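Local coordinates for protein glucanase (PDB 5GY3) that probably acts as an endoglucanase of glycoside hydrolase family 8, cutting internal beta-1,4-glucosidic bonds in cellulose and related beta-glucans, at residues 123-128 / 132-137; 145-150 / 205-210; 179-184 / 190-195; 194-197 / 203-206. All blocks are in the same frame, centred on the assembly; numbering follows the deposited sequence.

Contact 1: residues 123-128 / 132-137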
# COMPACT_ATOMS: atom_id res chain seq x y z
N THR A 123 12.03 10.08 4.66
CA THR A 123 10.65 10.31 4.25
C THR A 123 9.75 10.84 5.36
O THR A 123 8.63 11.29 5.06
CB THR A 123 10.00 9.03 3.68
OG1 THR A 123 9.61 8.15 4.74
CG2 THR A 123 10.96 8.30 2.73
N VAL A 124 10.18 10.80 6.62
CA VAL A 124 9.34 11.23 7.73
C VAL A 124 9.77 12.63 8.14
O VAL A 124 10.97 12.87 8.38
CB VAL A 124 9.42 10.25 8.91
CG1 VAL A 124 8.77 10.88 10.16
CG2 VAL A 124 8.69 8.97 8.54
N VAL A 125 8.81 13.54 8.21
CA VAL A 125 9.09 14.93 8.56
C VAL A 125 8.13 15.36 9.65
O VAL A 125 7.10 14.74 9.90
CB VAL A 125 8.99 15.88 7.34
CG1 VAL A 125 9.99 15.46 6.26
CG2 VAL A 125 7.57 15.90 6.80
N THR A 126 8.52 16.44 10.34
CA THR A 126 7.66 17.11 11.30
C THR A 126 6.89 18.21 10.59
O THR A 126 7.51 19.08 9.97
CB THR A 126 8.50 17.72 12.43
OG1 THR A 126 9.36 16.71 12.98
CG2 THR A 126 7.60 18.27 13.52
N PHE A 127 5.56 18.18 10.68
CA PHE A 127 4.73 19.13 9.94
C PHE A 127 3.36 19.20 10.60
O PHE A 127 2.79 18.17 10.97
CB PHE A 127 4.58 18.69 8.48
CG PHE A 127 4.16 19.80 7.54
CD1 PHE A 127 5.09 20.67 7.00
CD2 PHE A 127 2.83 19.93 7.17
CE1 PHE A 127 4.71 21.67 6.11
CE2 PHE A 127 2.43 20.93 6.30
CZ PHE A 127 3.38 21.81 5.76
N ALA A 128 2.83 20.42 10.74
CA ALA A 128 1.52 20.64 11.39
C ALA A 128 1.45 19.96 12.76
O ALA A 128 0.41 19.45 13.18
CB ALA A 128 0.38 20.18 10.48
N VAL A 132 4.88 12.87 9.92
CA VAL A 132 4.16 12.43 8.72
C VAL A 132 5.16 11.81 7.75
O VAL A 132 6.29 12.29 7.61
CB VAL A 132 3.38 13.58 8.05
CG1 VAL A 132 2.54 14.33 9.07
CG2 VAL A 132 4.30 14.56 7.39
N MET A 133 4.73 10.75 7.06
CA MET A 133 5.52 10.12 6.01
C MET A 133 5.12 10.69 4.65
O MET A 133 3.95 10.61 4.26
CB MET A 133 5.33 8.61 6.01
CG MET A 133 6.09 7.92 4.89
SD MET A 133 5.89 6.12 4.89
CE MET A 133 6.84 5.67 6.34
N LEU A 134 6.09 11.29 3.96
CA LEU A 134 5.89 11.80 2.61
C LEU A 134 5.69 10.65 1.63
O LEU A 134 6.21 9.55 1.84
CB LEU A 134 7.09 12.63 2.18
CG LEU A 134 7.43 13.88 3.01
CD1 LEU A 134 8.80 14.40 2.66
CD2 LEU A 134 6.38 14.94 2.76
N PRO A 135 4.97 10.88 0.52
CA PRO A 135 4.84 9.81 -0.50
C PRO A 135 6.14 9.49 -1.20
O PRO A 135 6.26 8.42 -1.80
CB PRO A 135 3.82 10.40 -1.49
CG PRO A 135 3.06 11.43 -0.70
CD PRO A 135 4.06 12.01 0.26
N GLY A 136 7.10 10.42 -1.18
CA GLY A 136 8.42 10.21 -1.76
C GLY A 136 9.34 11.29 -1.25
O GLY A 136 8.90 12.31 -0.72
N VAL A 137 10.65 11.03 -1.38
CA VAL A 137 11.64 11.96 -0.83
C VAL A 137 11.53 13.33 -1.49
O VAL A 137 11.67 14.37 -0.83
CB VAL A 137 13.06 11.39 -0.95
CG1 VAL A 137 14.10 12.44 -0.56
CG2 VAL A 137 13.22 10.16 -0.08
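With chi1 of -60° in Val125 and -49° in Val132, CG1 is anti to the carbonyl carbon and CG2 lies between that carbon and the backbone N, where the two methyls meet, 3.6 Å from Val125 CG2 to Val132 CG2. The residues form the hydrogen-bonded pair of an antiparallel beta hairpin, strands 124-127 and 130-133. Both bonds of the pair, Val125 N to Val132 O and Val132 N to Val125 O, measure 2.9 Å. On the face of Val125 and Val132, Val125 CG1 also reaches Leu134 CD1 at 3.9 Å, the two side chains crossing at about a right angle; Leu146 of strand 145-148 packs against all three. The opposite face carries the non-hydrogen-bonded pair Val124 and Met133, 4.3 Å apart between CA atoms, and rests on Leu173 of helix 167-183. Met133 runs alongside Thr123, its CG 3.5 Å from Thr123 OG1, and its side chain lies about 7 Å from that of Asp87, the predicted nucleophile. Thr123 OG1 itself is bonded to Leu119 O. Beyond the strand ends the pairing continues with a nearly straight bond, Leu134 N to Thr123 O at 2.8 Å with an N-H...O angle of 171°.

Contact 2: residues 145-150 / 205-210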
# COMPACT_ATOMS: atom_id res chain seq x y z
N HIS A 145 2.44 23.45 2.35
CA HIS A 145 1.59 22.27 2.19
C HIS A 145 2.46 21.05 1.94
O HIS A 145 3.51 21.15 1.30
CB HIS A 145 0.63 22.40 1.01
CG HIS A 145 -0.43 23.44 1.20
ND1 HIS A 145 -0.19 24.79 1.01
CD2 HIS A 145 -1.73 23.33 1.54
CE1 HIS A 145 -1.30 25.46 1.24
NE2 HIS A 145 -2.25 24.61 1.56
N LEU A 146 2.00 19.90 2.42
CA LEU A 146 2.50 18.62 1.97
C LEU A 146 1.41 17.90 1.20
O LEU A 146 0.24 17.90 1.62
CB LEU A 146 2.95 17.74 3.13
CG LEU A 146 3.98 18.31 4.10
CD1 LEU A 146 4.29 17.26 5.16
CD2 LEU A 146 5.21 18.74 3.34
N ASN A 147 1.77 17.29 0.08
CA ASN A 147 0.87 16.41 -0.64
C ASN A 147 1.08 15.00 -0.12
O ASN A 147 2.13 14.40 -0.35
CB ASN A 147 1.10 16.51 -2.15
CG ASN A 147 0.45 17.73 -2.75
OD1 ASN A 147 -0.48 18.29 -2.16
ND2 ASN A 147 0.93 18.17 -3.91
N LEU A 148 0.09 14.48 0.59
CA LEU A 148 0.19 13.18 1.23
C LEU A 148 -0.73 12.19 0.53
O LEU A 148 -1.68 12.57 -0.17
CB LEU A 148 -0.20 13.28 2.71
CG LEU A 148 0.56 14.31 3.55
CD1 LEU A 148 0.00 14.30 4.97
CD2 LEU A 148 2.04 13.97 3.53
N ASN A 149 -0.44 10.91 0.72
CA ASN A 149 -1.30 9.84 0.21
C ASN A 149 -1.61 8.95 1.40
O ASN A 149 -0.75 8.17 1.85
CB ASN A 149 -0.61 9.08 -0.92
CG ASN A 149 -1.54 8.10 -1.60
OD1 ASN A 149 -2.32 7.41 -0.95
ND2 ASN A 149 -1.49 8.06 -2.93
N PRO A 150 -2.80 9.06 1.99
CA PRO A 150 -3.08 8.28 3.20
C PRO A 150 -3.08 6.78 2.98
O PRO A 150 -2.94 6.04 3.96
CB PRO A 150 -4.47 8.78 3.66
CG PRO A 150 -5.07 9.44 2.45
CD PRO A 150 -3.87 10.05 1.72
N LEU A 205 -7.37 19.17 2.67
CA LEU A 205 -8.32 19.11 1.57
C LEU A 205 -7.80 18.08 0.59
O LEU A 205 -6.60 17.77 0.59
CB LEU A 205 -8.47 20.46 0.87
CG LEU A 205 -9.11 21.56 1.70
CD1 LEU A 205 -8.76 22.85 1.10
CD2 LEU A 205 -10.62 21.39 1.77
N PRO A 206 -8.66 17.56 -0.29
CA PRO A 206 -8.14 16.79 -1.43
C PRO A 206 -7.12 17.62 -2.19
O PRO A 206 -7.30 18.82 -2.40
CB PRO A 206 -9.40 16.50 -2.27
CG PRO A 206 -10.54 16.57 -1.27
CD PRO A 206 -10.13 17.67 -0.30
N ALA A 207 -6.02 16.97 -2.59
CA ALA A 207 -4.93 17.72 -3.21
C ALA A 207 -5.36 18.29 -4.56
O ALA A 207 -6.15 17.69 -5.29
CB ALA A 207 -3.70 16.82 -3.37
N LYS A 208 -4.81 19.47 -4.89
CA LYS A 208 -5.23 20.16 -6.11
C LYS A 208 -4.89 19.38 -7.37
O LYS A 208 -5.61 19.47 -8.37
CB LYS A 208 -4.56 21.54 -6.23
CG LYS A 208 -4.69 22.47 -5.05
CD LYS A 208 -4.17 23.88 -5.38
CE LYS A 208 -3.01 23.87 -6.37
NZ LYS A 208 -1.71 23.35 -5.83
N GLU A 209 -3.80 18.63 -7.35
CA GLU A 209 -3.17 18.18 -8.58
C GLU A 209 -3.76 16.89 -9.14
O GLU A 209 -3.39 16.50 -10.25
CB GLU A 209 -1.67 18.02 -8.36
CG GLU A 209 -0.96 19.33 -8.03
CD GLU A 209 -0.84 19.62 -6.54
OE1 GLU A 209 -1.69 19.15 -5.74
OE2 GLU A 209 0.12 20.31 -6.15
N TRP A 210 -4.65 16.23 -8.41
CA TRP A 210 -5.22 14.95 -8.81
C TRP A 210 -6.73 15.02 -8.76
O TRP A 210 -7.30 15.86 -8.04
CB TRP A 210 -4.75 13.81 -7.89
CG TRP A 210 -3.30 13.48 -7.92
CD1 TRP A 210 -2.69 12.49 -8.65
CD2 TRP A 210 -2.26 14.08 -7.13
NE1 TRP A 210 -1.34 12.47 -8.39
CE2 TRP A 210 -1.05 13.43 -7.46
CE3 TRP A 210 -2.24 15.12 -6.20
CZ2 TRP A 210 0.16 13.77 -6.86
CZ3 TRP A 210 -1.03 15.46 -5.61
CH2 TRP A 210 0.15 14.79 -5.96
O HOH W 1 -1.90 20.20 -3.39
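Asn147 reaches across to the turn at 207-210 with its whole side chain. Its CB begins the contact 4.2 Å from Trp210 CZ3, and CG follows at the edge of the indole, in the ring plane, so that Trp210 receives it at the rim and not over a face. The amide stands almost upright to that ring, with 82° between the planes. At the tip the two branches part. OD1 lies 3.7 Å from Ala207 CB and accepts a bond from a water at 2.7 Å; the same water donates to Glu209 OE1 at 2.6 Å. ND2 gives a weak hydrogen bond to Glu209 OE2, 3.2 Å long, with the amide and carboxylate planes 86° apart. The bend of Glu209 at chi2 (92°) brings its carboxylate to Asn147, while its CB sits 3.6 Å above the Trp210 ring plane. Lys208 NZ makes a salt bridge of 3.6 Å with Glu209 OE2, the same oxygen that takes the weak amide bond, and would partly balance its charge. Ala207 to Trp210 make a type I beta turn just past strand 204-206. Strand 196-199 lies between 145-148 and 204-206 in the three-stranded sheet, so this side-chain contact spans the middle strand, where Ala197 touches Asn147.

Contact 3: residues 179-184 / 190-195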
# COMPACT_ATOMS: atom_id res chain seq x y z
N ALA A 179 -4.31 9.66 13.72
CA ALA A 179 -4.96 10.92 14.06
C ALA A 179 -5.23 11.77 12.82
O ALA A 179 -6.31 12.35 12.69
CB ALA A 179 -4.13 11.71 15.07
N LEU A 180 -4.26 11.86 11.91
CA LEU A 180 -4.48 12.64 10.69
C LEU A 180 -5.59 12.03 9.85
O LEU A 180 -6.50 12.74 9.40
CB LEU A 180 -3.18 12.75 9.88
CG LEU A 180 -2.16 13.77 10.40
CD1 LEU A 180 -0.81 13.53 9.74
CD2 LEU A 180 -2.66 15.23 10.17
N LEU A 181 -5.55 10.71 9.64
CA LEU A 181 -6.60 10.05 8.87
C LEU A 181 -7.97 10.29 9.49
O LEU A 181 -8.96 10.49 8.77
CB LEU A 181 -6.30 8.55 8.76
CG LEU A 181 -7.30 7.64 8.04
CD1 LEU A 181 -7.54 8.13 6.61
CD2 LEU A 181 -6.85 6.18 8.05
N GLY A 182 -8.04 10.30 10.83
CA GLY A 182 -9.31 10.56 11.51
C GLY A 182 -9.85 11.94 11.22
O GLY A 182 -11.07 12.15 11.26
N GLN A 183 -8.97 12.88 10.90
CA GLN A 183 -9.39 14.24 10.56
C GLN A 183 -9.71 14.41 9.09
O GLN A 183 -10.26 15.44 8.72
CB GLN A 183 -8.30 15.24 10.98
CG GLN A 183 -8.04 15.24 12.48
CD GLN A 183 -6.74 15.93 12.85
OE1 GLN A 183 -6.17 16.66 12.05
NE2 GLN A 183 -6.25 15.69 14.07
N MET A 184 -9.39 13.43 8.24
CA MET A 184 -9.68 13.54 6.82
C MET A 184 -11.13 13.14 6.53
O MET A 184 -11.78 12.46 7.33
CB MET A 184 -8.73 12.66 6.01
CG MET A 184 -7.25 12.99 6.19
SD MET A 184 -6.26 11.80 5.27
CE MET A 184 -4.60 12.33 5.70
N HIS A 190 -17.81 11.41 3.68
CA HIS A 190 -16.80 11.63 4.72
C HIS A 190 -15.59 10.73 4.51
O HIS A 190 -14.97 10.25 5.46
CB HIS A 190 -17.38 11.44 6.12
CG HIS A 190 -18.62 12.24 6.36
ND1 HIS A 190 -18.59 13.61 6.52
CD2 HIS A 190 -19.91 11.87 6.48
CE1 HIS A 190 -19.82 14.05 6.72
NE2 HIS A 190 -20.64 13.02 6.69
N LEU A 191 -15.24 10.50 3.25
CA LEU A 191 -14.11 9.64 2.94
C LEU A 191 -12.92 10.47 2.46
O LEU A 191 -13.09 11.56 1.91
CB LEU A 191 -14.49 8.62 1.86
CG LEU A 191 -15.44 7.51 2.30
CD1 LEU A 191 -15.84 6.70 1.10
CD2 LEU A 191 -14.78 6.60 3.36
N PRO A 192 -11.70 9.96 2.63
CA PRO A 192 -10.52 10.63 2.05
C PRO A 192 -10.34 10.29 0.58
O PRO A 192 -10.76 9.25 0.08
CB PRO A 192 -9.37 10.06 2.89
CG PRO A 192 -9.81 8.65 3.16
CD PRO A 192 -11.33 8.71 3.31
N SER A 193 -9.67 11.21 -0.12
CA SER A 193 -9.29 11.01 -1.52
C SER A 193 -7.95 10.28 -1.61
O SER A 193 -7.27 10.03 -0.61
CB SER A 193 -9.23 12.35 -2.24
OG SER A 193 -8.46 13.28 -1.51
N ASP A 194 -7.57 9.92 -2.84
CA ASP A 194 -6.27 9.31 -3.08
C ASP A 194 -5.14 10.18 -2.55
O ASP A 194 -4.18 9.69 -1.93
CB ASP A 194 -6.05 9.06 -4.58
CG ASP A 194 -6.96 8.00 -5.17
OD1 ASP A 194 -7.40 7.08 -4.45
OD2 ASP A 194 -7.23 8.09 -6.40
N TRP A 195 -5.21 11.48 -2.81
CA TRP A 195 -4.18 12.44 -2.44
C TRP A 195 -4.80 13.56 -1.63
O TRP A 195 -5.86 14.08 -1.98
CB TRP A 195 -3.47 13.01 -3.69
CG TRP A 195 -2.81 11.96 -4.49
CD1 TRP A 195 -3.37 11.23 -5.51
CD2 TRP A 195 -1.46 11.51 -4.37
NE1 TRP A 195 -2.44 10.34 -6.01
CE2 TRP A 195 -1.26 10.50 -5.33
CE3 TRP A 195 -0.40 11.86 -3.53
CZ2 TRP A 195 -0.05 9.83 -5.47
CZ3 TRP A 195 0.81 11.20 -3.67
CH2 TRP A 195 0.97 10.20 -4.64
O HOH W 2 -12.38 9.87 6.39
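His190 starts the contact through its backbone: its O and Met184 O both accept from one water, at 2.8 Å each, which bridges two carbonyls 4.3 Å apart. Leu191 points its CB away from helix 167-183, and its side chain packs on Pro237, Trp238 and Trp241 of helix 236-243. Pro192 faces the helix end and carries the apolar contact with two of its ring atoms. Its CB meets Met184 CB at 4.1 Å, and its CG meets Leu181 CD1 at 4.2 Å. Leu181 places CG anti to the backbone N (chi1 178°), an orientation that brings the end of its side chain closer to the proline, which it crosses obliquely. Met184, by contrast, runs straight on from CG to pack on Met204 and Pro150. Next in line, Ser193 OG donates to Trp195 O within the segment, at 2.8 Å from 50° out of the carbonyl plane. Asp194 then turns to the backbone amides of Ser215 and Ala218, and Trp195 stacks its ring with Trp210. The arrangement is a helix-to-strand connection: the chain leaves helix 167-183, loops back over its last turn and enters strand 196-199, among the loops and small sheets of the (alpha/alpha)6 barrel known for glycoside hydrolase family 8.

Contact 4: residues 194-197 / 203-206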
# COMPACT_ATOMS: atom_id res chain seq x y z
N ASP A 194 -7.57 9.92 -2.84
CA ASP A 194 -6.27 9.31 -3.08
C ASP A 194 -5.14 10.18 -2.55
O ASP A 194 -4.18 9.69 -1.93
CB ASP A 194 -6.05 9.06 -4.58
CG ASP A 194 -6.96 8.00 -5.17
OD1 ASP A 194 -7.40 7.08 -4.45
OD2 ASP A 194 -7.23 8.09 -6.40
N TRP A 195 -5.21 11.48 -2.81
CA TRP A 195 -4.18 12.44 -2.44
C TRP A 195 -4.80 13.56 -1.63
O TRP A 195 -5.86 14.08 -1.98
CB TRP A 195 -3.47 13.01 -3.69
CG TRP A 195 -2.81 11.96 -4.49
CD1 TRP A 195 -3.37 11.23 -5.51
CD2 TRP A 195 -1.46 11.51 -4.37
NE1 TRP A 195 -2.44 10.34 -6.01
CE2 TRP A 195 -1.26 10.50 -5.33
CE3 TRP A 195 -0.40 11.86 -3.53
CZ2 TRP A 195 -0.05 9.83 -5.47
CZ3 TRP A 195 0.81 11.20 -3.67
CH2 TRP A 195 0.97 10.20 -4.64
N VAL A 196 -4.12 13.94 -0.55
CA VAL A 196 -4.62 14.92 0.41
C VAL A 196 -3.54 15.96 0.64
O VAL A 196 -2.39 15.62 0.94
CB VAL A 196 -5.01 14.25 1.74
CG1 VAL A 196 -5.36 15.32 2.81
CG2 VAL A 196 -6.16 13.29 1.52
N ALA A 197 -3.90 17.24 0.52
CA ALA A 197 -2.98 18.33 0.84
C ALA A 197 -3.13 18.71 2.31
O ALA A 197 -4.23 19.06 2.76
CB ALA A 197 -3.25 19.54 -0.06
N LYS A 203 -4.86 22.18 8.34
CA LYS A 203 -6.03 22.11 7.46
C LYS A 203 -5.75 21.15 6.31
O LYS A 203 -4.70 21.23 5.66
CB LYS A 203 -6.36 23.50 6.90
CG LYS A 203 -7.56 23.51 5.96
CD LYS A 203 -7.72 24.85 5.25
CE LYS A 203 -8.92 24.86 4.32
NZ LYS A 203 -8.99 26.14 3.55
N MET A 204 -6.70 20.25 6.04
CA MET A 204 -6.57 19.30 4.94
C MET A 204 -7.70 19.45 3.92
O MET A 204 -8.83 19.79 4.27
CB MET A 204 -6.53 17.86 5.46
CG MET A 204 -5.24 17.56 6.16
SD MET A 204 -5.10 15.88 6.81
CE MET A 204 -6.17 15.99 8.25
N LEU A 205 -7.37 19.17 2.67
CA LEU A 205 -8.32 19.11 1.57
C LEU A 205 -7.80 18.08 0.59
O LEU A 205 -6.60 17.77 0.59
CB LEU A 205 -8.47 20.46 0.87
CG LEU A 205 -9.11 21.56 1.70
CD1 LEU A 205 -8.76 22.85 1.10
CD2 LEU A 205 -10.62 21.39 1.77
N PRO A 206 -8.66 17.56 -0.29
CA PRO A 206 -8.14 16.79 -1.43
C PRO A 206 -7.12 17.62 -2.19
O PRO A 206 -7.30 18.82 -2.40
CB PRO A 206 -9.40 16.50 -2.27
CG PRO A 206 -10.54 16.57 -1.27
CD PRO A 206 -10.13 17.67 -0.30
O HOH W 3 -4.99 21.96 2.84
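Ala197 and Leu205 exchange two backbone hydrogen bonds, which set the register. Ala197 N to Leu205 O is the shorter at 2.8 Å, with a C=O...N angle of 176°; Leu205 N to Ala197 O measures 3.1 Å, and its donor lies in the carbonyl plane. Weaker CA-H...O contacts accompany them: Met204 CA approaches Ala197 O at 3.2 Å, and Pro206 CA approaches Trp195 O at 3.6 Å. Together these define an antiparallel beta hairpin of strands 196-199 and 204-206, with Val196 and Pro206 as its non-hydrogen-bonded pair. A proline suits this position, because its nitrogen, which has no hydrogen to give, need not bond to the partner strand. Water-mediated contact extends the pairing toward the hairpin loop, where one water donates to Ala197 O at 3.0 Å and to Lys203 O at 2.9 Å. Apolar contact is concentrated on Val196 and Met204. Val196 holds CG1 anti to its N (chi1 173°), which carries this methyl to 3.9 Å from Met204 CB. The Met204 chain passes across it at a slant, bends at chi3, and packs on Leu180 and Gln183 of helix 167-183. At the other edge of strand 196-199, Val196 bonds through its backbone to Leu148 of strand 145-148.

The contacts lie on neighbouring parts of one family 8 domain. Contact 1 comes first along the chain; contact 3 is nested within the loop closed by contact 2, and contact 4 shares Asp194 and Trp195 with contact 3 and Leu205 and Pro206 with contact 2. The centres of contacts 2 and 4 are about 4 Å apart, both on the sheet 145-148, 196-199, 204-206, with the centre of contact 3 about 7 Å from that of contact 4. Contact 1, a separate hairpin whose centre is about 13 Å from that of contact 2, joins them through Pro135 against Trp195. Helix 167-183 touches both hairpins, through Leu180 on Val132 and Met204. The side chains of Met133 and Trp195 come within about 7 and 8 Å of that of Asp87, the predicted nucleophile.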